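Local coordinates for putative aldo/keto reductase (Salmonella enterica subsp. enterica serovar Typhimurium, PDB 4R9O), which probably acts as an NADP-dependent oxidoreductase of the aldo/keto reductase family, with a TIM-barrel fold, at residues C[136-148]-C[168-180]. Residues are numbered along the deposited sequence; the frame is centred on the assembly and turned at random.
Sequences LMDADDVAEAFQH and FTLLQSRLPFTLA
R174 CG stands anti to its carbonyl carbon, beside the backbone N (chi1 -51°), and the chain bends again at chi2, which folds R174 back over A139 and carries its guanidinium to D140. The aliphatic part does the packing: R174 CG lies 3.5 Å from A139 CB. R174 NE then meets D140 OD1 at 2.9 Å in a salt bridge. The hydrogen bond within it is weak, bent to 123° at the hydrogen. A water accepts from R174 NH2 and, weakly, from D140 N. The outer nitrogens of R174 also reach a second subunit, NH2 to the carbonyl of Q203 and NH1 to that of Q204. D140 OD2 pairs with R206 of that subunit, so the ion pair is part of a subunit interface.

Beneath it the contact is apolar. L171 runs across V142 at about a right angle, its CD1 3.6 Å from V142 CG1. The same V142 methyl lies over one face of the F146 ring, toward its rim, while L175 CD1 comes to the ring edge, 4.1 Å from CD1 of F146. L175 CD2 rests on A143. The backbones come nearest at A139 and L171, CA to CA 5.2 Å, where A139 has only a methyl side chain. M137 CE and L170 CD2 meet tip to tip at 3.7 Å. Farther along, the F177 ring turns its edge to F146 CB.

Helix 139-151 and helix 165-173 are neighbours on the outside of the TIM barrel, linked through strand 155-161. Their segments here cross at -53°. F158 of that strand stacks on F146, I130 of strand 125-130 touches V142 and F146, and helix 106-119 packs against V142 through I109.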
ATOM      1  N   LEU C 136      15.852 -13.588  13.984  1.00 23.73           N
ATOM      2  CA  LEU C 136      16.378 -14.343  15.115  1.00 23.98           C
ATOM      3  C   LEU C 136      17.744 -13.827  15.597  1.00 28.06           C
ATOM      4  O   LEU C 136      18.370 -14.437  16.470  1.00 27.04           O
ATOM      5  CB  LEU C 136      16.494 -15.832  14.755  1.00 26.45           C
ATOM      6  CG  LEU C 136      15.152 -16.579  14.659  1.00 25.05           C
ATOM      7  CD1 LEU C 136      15.375 -18.068  14.459  1.00 25.61           C
ATOM      8  CD2 LEU C 136      14.277 -16.301  15.894  1.00 25.98           C
ATOM      9  N   MET C 137      18.210 -12.715  15.039  1.00 25.96           N
ATOM     10  CA  MET C 137      19.504 -12.180  15.446  1.00 25.99           C
ATOM     11  C   MET C 137      19.550 -11.775  16.919  1.00 28.72           C
ATOM     12  O   MET C 137      18.801 -10.906  17.375  1.00 28.19           O
ATOM     13  CB  MET C 137      19.907 -10.966  14.598  1.00 25.54           C
ATOM     14  CG  MET C 137      21.269 -10.435  15.018  1.00 28.46           C
ATOM     15  SD  MET C 137      21.873  -8.974  14.160  1.00 31.58           S
ATOM     16  CE  MET C 137      20.971  -7.657  14.977  1.00 33.11           C
ATOM     17  N   ASP C 138      20.463 -12.411  17.642  1.00 28.67           N
ATOM     18  CA  ASP C 138      20.773 -12.080  19.019  1.00 28.92           C
ATOM     19  C   ASP C 138      22.091 -11.310  19.014  1.00 29.43           C
ATOM     20  O   ASP C 138      23.157 -11.882  18.784  1.00 28.09           O
ATOM     21  CB  ASP C 138      20.858 -13.367  19.866  1.00 30.78           C
ATOM     22  CG  ASP C 138      21.111 -13.098  21.344  1.00 35.48           C
ATOM     23  OD1 ASP C 138      21.900 -12.197  21.688  1.00 33.59           O
ATOM     24  OD2 ASP C 138      20.530 -13.822  22.176  1.00 44.11           O
ATOM     25  N   ALA C 139      22.014 -10.006  19.254  1.00 29.87           N
ATOM     26  CA  ALA C 139      23.165  -9.123  19.066  1.00 27.89           C
ATOM     27  C   ALA C 139      24.341  -9.467  19.994  1.00 28.03           C
ATOM     28  O   ALA C 139      25.497  -9.282  19.614  1.00 26.85           O
ATOM     29  CB  ALA C 139      22.741  -7.671  19.261  1.00 29.88           C
ATOM     30  N   ASP C 140      24.034  -9.969  21.195  1.00 30.29           N
ATOM     31  CA  ASP C 140      25.053 -10.431  22.146  1.00 33.27           C
ATOM     32  C   ASP C 140      25.877 -11.572  21.562  1.00 32.69           C
ATOM     33  O   ASP C 140      27.080 -11.662  21.778  1.00 31.32           O
ATOM     34  CB  ASP C 140      24.423 -10.925  23.455  1.00 34.50           C
ATOM     35  CG  ASP C 140      23.958  -9.799  24.363  1.00 35.30           C
ATOM     36  OD1 ASP C 140      24.302  -8.622  24.114  1.00 32.93           O
ATOM     37  OD2 ASP C 140      23.249 -10.113  25.348  1.00 39.59           O
ATOM     38  N   ASP C 141      25.193 -12.462  20.855  1.00 34.74           N
ATOM     39  CA  ASP C 141      25.822 -13.622  20.242  1.00 35.99           C
ATOM     40  C   ASP C 141      26.742 -13.219  19.098  1.00 34.04           C
ATOM     41  O   ASP C 141      27.863 -13.730  18.986  1.00 32.64           O
ATOM     42  CB  ASP C 141      24.760 -14.590  19.738  1.00 42.04           C
ATOM     43  CG  ASP C 141      24.110 -15.373  20.858  1.00 51.55           C
ATOM     44  OD1 ASP C 141      24.606 -15.324  22.011  1.00 55.13           O
ATOM     45  OD2 ASP C 141      23.100 -16.050  20.573  1.00 57.32           O
ATOM     46  N   VAL C 142      26.264 -12.308  18.253  1.00 28.53           N
ATOM     47  CA  VAL C 142      27.073 -11.770  17.165  1.00 29.00           C
ATOM     48  C   VAL C 142      28.298 -11.059  17.737  1.00 31.04           C
ATOM     49  O   VAL C 142      29.414 -11.266  17.262  1.00 30.89           O
ATOM     50  CB  VAL C 142      26.259 -10.798  16.278  1.00 29.65           C
ATOM     51  CG1 VAL C 142      27.138 -10.193  15.159  1.00 25.23           C
ATOM     52  CG2 VAL C 142      25.043 -11.516  15.699  1.00 29.89           C
ATOM     53  N   ALA C 143      28.083 -10.243  18.768  1.00 30.83           N
ATOM     54  CA  ALA C 143      29.179  -9.545  19.435  1.00 30.91           C
ATOM     55  C   ALA C 143      30.220 -10.522  19.981  1.00 30.66           C
ATOM     56  O   ALA C 143      31.409 -10.270  19.863  1.00 31.06           O
ATOM     57  CB  ALA C 143      28.654  -8.664  20.567  1.00 30.69           C
ATOM     58  N   GLU C 144      29.785 -11.619  20.591  1.00 29.36           N
ATOM     59  CA  GLU C 144      30.741 -12.618  21.077  1.00 32.29           C
ATOM     60  C   GLU C 144      31.587 -13.135  19.915  1.00 31.74           C
ATOM     61  O   GLU C 144      32.809 -13.198  20.014  1.00 33.30           O
ATOM     62  CB  GLU C 144      30.039 -13.789  21.768  1.00 38.68           C
ATOM     63  CG  GLU C 144      29.457 -13.473  23.145  1.00 44.39           C
ATOM     64  CD  GLU C 144      28.795 -14.680  23.795  1.00 52.31           C
ATOM     65  OE1 GLU C 144      27.736 -14.500  24.432  1.00 55.70           O
ATOM     66  OE2 GLU C 144      29.335 -15.805  23.681  1.00 55.80           O
ATOM     67  N   ALA C 145      30.936 -13.487  18.810  1.00 29.75           N
ATOM     68  CA  ALA C 145      31.654 -14.003  17.650  1.00 31.17           C
ATOM     69  C   ALA C 145      32.647 -12.967  17.128  1.00 29.79           C
ATOM     70  O   ALA C 145      33.831 -13.273  16.933  1.00 29.13           O
ATOM     71  CB  ALA C 145      30.679 -14.418  16.551  1.00 30.09           C
ATOM     72  N   PHE C 146      32.164 -11.747  16.912  1.00 24.88           N
ATOM     73  CA  PHE C 146      33.013 -10.668  16.420  1.00 28.81           C
ATOM     74  C   PHE C 146      34.191 -10.423  17.367  1.00 32.02           C
ATOM     75  O   PHE C 146      35.322 -10.252  16.906  1.00 31.56           O
ATOM     76  CB  PHE C 146      32.213  -9.367  16.232  1.00 27.11           C
ATOM     77  CG  PHE C 146      31.331  -9.355  15.003  1.00 26.31           C
ATOM     78  CD1 PHE C 146      30.651  -8.202  14.645  1.00 26.15           C
ATOM     79  CD2 PHE C 146      31.180 -10.486  14.211  1.00 27.34           C
ATOM     80  CE1 PHE C 146      29.837  -8.170  13.515  1.00 25.70           C
ATOM     81  CE2 PHE C 146      30.366 -10.464  13.084  1.00 28.26           C
ATOM     82  CZ  PHE C 146      29.691  -9.291  12.742  1.00 28.84           C
ATOM     83  N   GLN C 147      33.925 -10.408  18.677  1.00 35.16           N
ATOM     84  CA  GLN C 147      34.981 -10.279  19.688  1.00 39.49           C
ATOM     85  C   GLN C 147      36.059 -11.341  19.530  1.00 37.55           C
ATOM     86  O   GLN C 147      37.259 -11.048  19.589  1.00 37.75           O
ATOM     87  CB  GLN C 147      34.416 -10.377  21.112  1.00 49.93           C
ATOM     88  CG  GLN C 147      33.600  -9.186  21.592  1.00 58.50           C
ATOM     89  CD  GLN C 147      33.793  -7.967  20.730  1.00 64.87           C
ATOM     90  OE1 GLN C 147      33.012  -7.712  19.811  1.00 66.02           O
ATOM     91  NE2 GLN C 147      34.842  -7.205  21.014  1.00 69.35           N
ATOM     92  N   HIS C 148      35.632 -12.585  19.369  1.00 34.33           N
ATOM     93  CA  HIS C 148      36.587 -13.667  19.268  1.00 36.87           C
ATOM     94  C   HIS C 148      37.436 -13.528  18.008  1.00 31.54           C
ATOM     95  O   HIS C 148      38.648 -13.687  18.045  1.00 33.30           O
ATOM     96  CB  HIS C 148      35.879 -15.017  19.277  1.00 37.98           C
ATOM     97  CG  HIS C 148      36.805 -16.168  19.041  1.00 42.55           C
ATOM     98  ND1 HIS C 148      36.860 -16.844  17.842  1.00 44.85           N
ATOM     99  CD2 HIS C 148      37.736 -16.738  19.838  1.00 46.78           C
ATOM    100  CE1 HIS C 148      37.771 -17.798  17.918  1.00 49.03           C
ATOM    101  NE2 HIS C 148      38.317 -17.754  19.120  1.00 51.21           N
ATOM    102  N   PHE C 168      20.758  -1.757  12.841  1.00 24.76           N
ATOM    103  CA  PHE C 168      22.128  -1.273  12.903  1.00 24.75           C
ATOM    104  C   PHE C 168      22.457  -0.820  14.334  1.00 24.64           C
ATOM    105  O   PHE C 168      23.493  -1.184  14.891  1.00 26.67           O
ATOM    106  CB  PHE C 168      22.328  -0.133  11.895  1.00 23.46           C
ATOM    107  CG  PHE C 168      23.750   0.346  11.782  1.00 25.81           C
ATOM    108  CD1 PHE C 168      24.578  -0.130  10.782  1.00 25.40           C
ATOM    109  CD2 PHE C 168      24.253   1.274  12.676  1.00 29.83           C
ATOM    110  CE1 PHE C 168      25.894   0.312  10.672  1.00 28.03           C
ATOM    111  CE2 PHE C 168      25.563   1.715  12.582  1.00 32.11           C
ATOM    112  CZ  PHE C 168      26.386   1.231  11.576  1.00 26.78           C
ATOM    113  N   THR C 169      21.564  -0.038  14.933  1.00 24.02           N
ATOM    114  CA  THR C 169      21.814   0.479  16.266  1.00 24.46           C
ATOM    115  C   THR C 169      21.834  -0.630  17.317  1.00 24.21           C
ATOM    116  O   THR C 169      22.633  -0.608  18.251  1.00 25.97           O
ATOM    117  CB  THR C 169      20.761   1.521  16.625  1.00 30.40           C
ATOM    118  OG1 THR C 169      20.915   2.624  15.725  1.00 34.29           O
ATOM    119  CG2 THR C 169      20.942   1.998  18.053  1.00 28.71           C
ATOM    120  N   LEU C 170      20.946  -1.598  17.155  1.00 22.36           N
ATOM    121  CA  LEU C 170      20.923  -2.765  18.026  1.00 23.68           C
ATOM    122  C   LEU C 170      22.290  -3.457  18.063  1.00 28.50           C
ATOM    123  O   LEU C 170      22.853  -3.680  19.138  1.00 30.16           O
ATOM    124  CB  LEU C 170      19.846  -3.749  17.559  1.00 21.26           C
ATOM    125  CG  LEU C 170      19.927  -5.159  18.171  1.00 23.84           C
ATOM    126  CD1 LEU C 170      19.849  -5.094  19.714  1.00 21.84           C
ATOM    127  CD2 LEU C 170      18.829  -6.050  17.601  1.00 20.38           C
ATOM    128  N   LEU C 171      22.822  -3.794  16.890  1.00 23.83           N
ATOM    129  CA  LEU C 171      24.078  -4.527  16.856  1.00 24.33           C
ATOM    130  C   LEU C 171      25.187  -3.638  17.378  1.00 25.20           C
ATOM    131  O   LEU C 171      26.009  -4.083  18.172  1.00 27.39           O
ATOM    132  CB  LEU C 171      24.397  -5.032  15.446  1.00 24.52           C
ATOM    133  CG  LEU C 171      25.643  -5.912  15.302  1.00 25.22           C
ATOM    134  CD1 LEU C 171      25.685  -7.054  16.323  1.00 23.32           C
ATOM    135  CD2 LEU C 171      25.721  -6.481  13.891  1.00 27.19           C
ATOM    136  N   GLN C 172      25.189  -2.371  16.961  1.00 23.94           N
ATOM    137  CA  GLN C 172      26.253  -1.452  17.357  1.00 26.24           C
ATOM    138  C   GLN C 172      26.357  -1.312  18.872  1.00 26.61           C
ATOM    139  O   GLN C 172      27.465  -1.203  19.414  1.00 24.96           O
ATOM    140  CB  GLN C 172      26.042  -0.066  16.733  1.00 26.60           C
ATOM    141  CG  GLN C 172      27.141   0.939  17.081  1.00 27.03           C
ATOM    142  CD  GLN C 172      28.515   0.529  16.527  1.00 28.77           C
ATOM    143  OE1 GLN C 172      28.843   0.823  15.381  1.00 31.41           O
ATOM    144  NE2 GLN C 172      29.322  -0.128  17.352  1.00 30.25           N
ATOM    145  N   SER C 173      25.206  -1.322  19.551  1.00 25.05           N
ATOM    146  CA  SER C 173      25.176  -1.147  21.008  1.00 24.97           C
ATOM    147  C   SER C 173      26.032  -2.182  21.734  1.00 24.41           C
ATOM    148  O   SER C 173      26.542  -1.911  22.816  1.00 27.25           O
ATOM    149  CB  SER C 173      23.735  -1.203  21.543  1.00 24.55           C
ATOM    150  OG  SER C 173      23.129  -2.470  21.342  1.00 25.96           O
ATOM    151  N   ARG C 174      26.219  -3.346  21.121  1.00 23.04           N
ATOM    152  CA  ARG C 174      26.936  -4.434  21.769  1.00 24.31           C
ATOM    153  C   ARG C 174      28.438  -4.420  21.481  1.00 28.14           C
ATOM    154  O   ARG C 174      29.193  -5.153  22.113  1.00 31.02           O
ATOM    155  CB  ARG C 174      26.356  -5.778  21.340  1.00 25.37           C
ATOM    156  CG  ARG C 174      24.827  -5.902  21.489  1.00 26.90           C
ATOM    157  CD  ARG C 174      24.399  -5.599  22.901  1.00 27.03           C
ATOM    158  NE  ARG C 174      23.087  -6.156  23.234  1.00 27.80           N
ATOM    159  CZ  ARG C 174      22.047  -5.432  23.634  1.00 26.70           C
ATOM    160  NH1 ARG C 174      22.156  -4.114  23.743  1.00 26.91           N
ATOM    161  NH2 ARG C 174      20.902  -6.027  23.936  1.00 26.87           N
ATOM    162  N   LEU C 175      28.867  -3.590  20.536  1.00 28.88           N
ATOM    163  CA  LEU C 175      30.249  -3.652  20.048  1.00 31.86           C
ATOM    164  C   LEU C 175      31.144  -2.543  20.585  1.00 34.30           C
ATOM    165  O   LEU C 175      30.744  -1.383  20.659  1.00 33.95           O
ATOM    166  CB  LEU C 175      30.257  -3.628  18.521  1.00 30.72           C
ATOM    167  CG  LEU C 175      29.568  -4.840  17.891  1.00 30.78           C
ATOM    168  CD1 LEU C 175      29.402  -4.689  16.383  1.00 30.07           C
ATOM    169  CD2 LEU C 175      30.325  -6.121  18.216  1.00 31.74           C
ATOM    170  N   PRO C 176      32.377  -2.903  20.964  1.00 39.86           N
ATOM    171  CA  PRO C 176      33.357  -1.925  21.444  1.00 41.55           C
ATOM    172  C   PRO C 176      34.041  -1.176  20.293  1.00 42.44           C
ATOM    173  O   PRO C 176      34.765  -0.210  20.531  1.00 44.67           O
ATOM    174  CB  PRO C 176      34.357  -2.788  22.215  1.00 42.40           C
ATOM    175  CG  PRO C 176      34.294  -4.113  21.529  1.00 43.24           C
ATOM    176  CD  PRO C 176      32.859  -4.289  21.105  1.00 41.34           C
ATOM    177  N   PHE C 177      33.807  -1.622  19.063  1.00 40.18           N
ATOM    178  CA  PHE C 177      34.333  -0.937  17.886  1.00 39.09           C
ATOM    179  C   PHE C 177      33.215  -0.554  16.914  1.00 38.72           C
ATOM    180  O   PHE C 177      32.157  -1.190  16.888  1.00 38.43           O
ATOM    181  CB  PHE C 177      35.371  -1.809  17.174  1.00 40.88           C
ATOM    182  CG  PHE C 177      35.062  -3.281  17.221  1.00 42.33           C
ATOM    183  CD1 PHE C 177      33.986  -3.800  16.517  1.00 42.68           C
ATOM    184  CD2 PHE C 177      35.848  -4.142  17.966  1.00 41.63           C
ATOM    185  CE1 PHE C 177      33.695  -5.146  16.564  1.00 41.72           C
ATOM    186  CE2 PHE C 177      35.568  -5.491  18.011  1.00 43.99           C
ATOM    187  CZ  PHE C 177      34.486  -5.994  17.312  1.00 43.42           C
ATOM    188  N   THR C 178      33.460   0.478  16.111  1.00 35.82           N
ATOM    189  CA  THR C 178      32.462   0.982  15.174  1.00 33.54           C
ATOM    190  C   THR C 178      32.200   0.034  14.010  1.00 30.51           C
ATOM    191  O   THR C 178      33.141  -0.433  13.367  1.00 28.89           O
ATOM    192  CB  THR C 178      32.900   2.326  14.585  1.00 37.63           C
ATOM    193  OG1 THR C 178      33.320   3.191  15.644  1.00 42.07           O
ATOM    194  CG2 THR C 178      31.761   2.968  13.787  1.00 35.43           C
ATOM    195  N   LEU C 179      30.924  -0.235  13.731  1.00 28.71           N
ATOM    196  CA  LEU C 179      30.555  -0.948  12.510  1.00 28.02           C
ATOM    197  C   LEU C 179      31.024  -0.115  11.316  1.00 28.48           C
ATOM    198  O   LEU C 179      30.772   1.089  11.246  1.00 27.09           O
ATOM    199  CB  LEU C 179      29.046  -1.205  12.461  1.00 29.13           C
ATOM    200  CG  LEU C 179      28.528  -2.308  13.398  1.00 27.63           C
ATOM    201  CD1 LEU C 179      26.988  -2.357  13.420  1.00 27.85           C
ATOM    202  CD2 LEU C 179      29.104  -3.647  12.984  1.00 28.97           C
ATOM    203  N   ALA C 180      31.733  -0.734  10.382  1.00 26.28           N
ATOM    204  CA  ALA C 180      32.447   0.074   9.408  1.00 26.78           C
ATOM    205  C   ALA C 180      31.646   0.318   8.134  1.00 29.31           C
ATOM    206  O   ALA C 180      32.049   1.125   7.294  1.00 31.76           O
ATOM    207  CB  ALA C 180      33.776  -0.566   9.085  1.00 31.36           C
TER
HETATM  208  O   HOH W   1      21.282  -8.866  22.716  1.00 31.05           O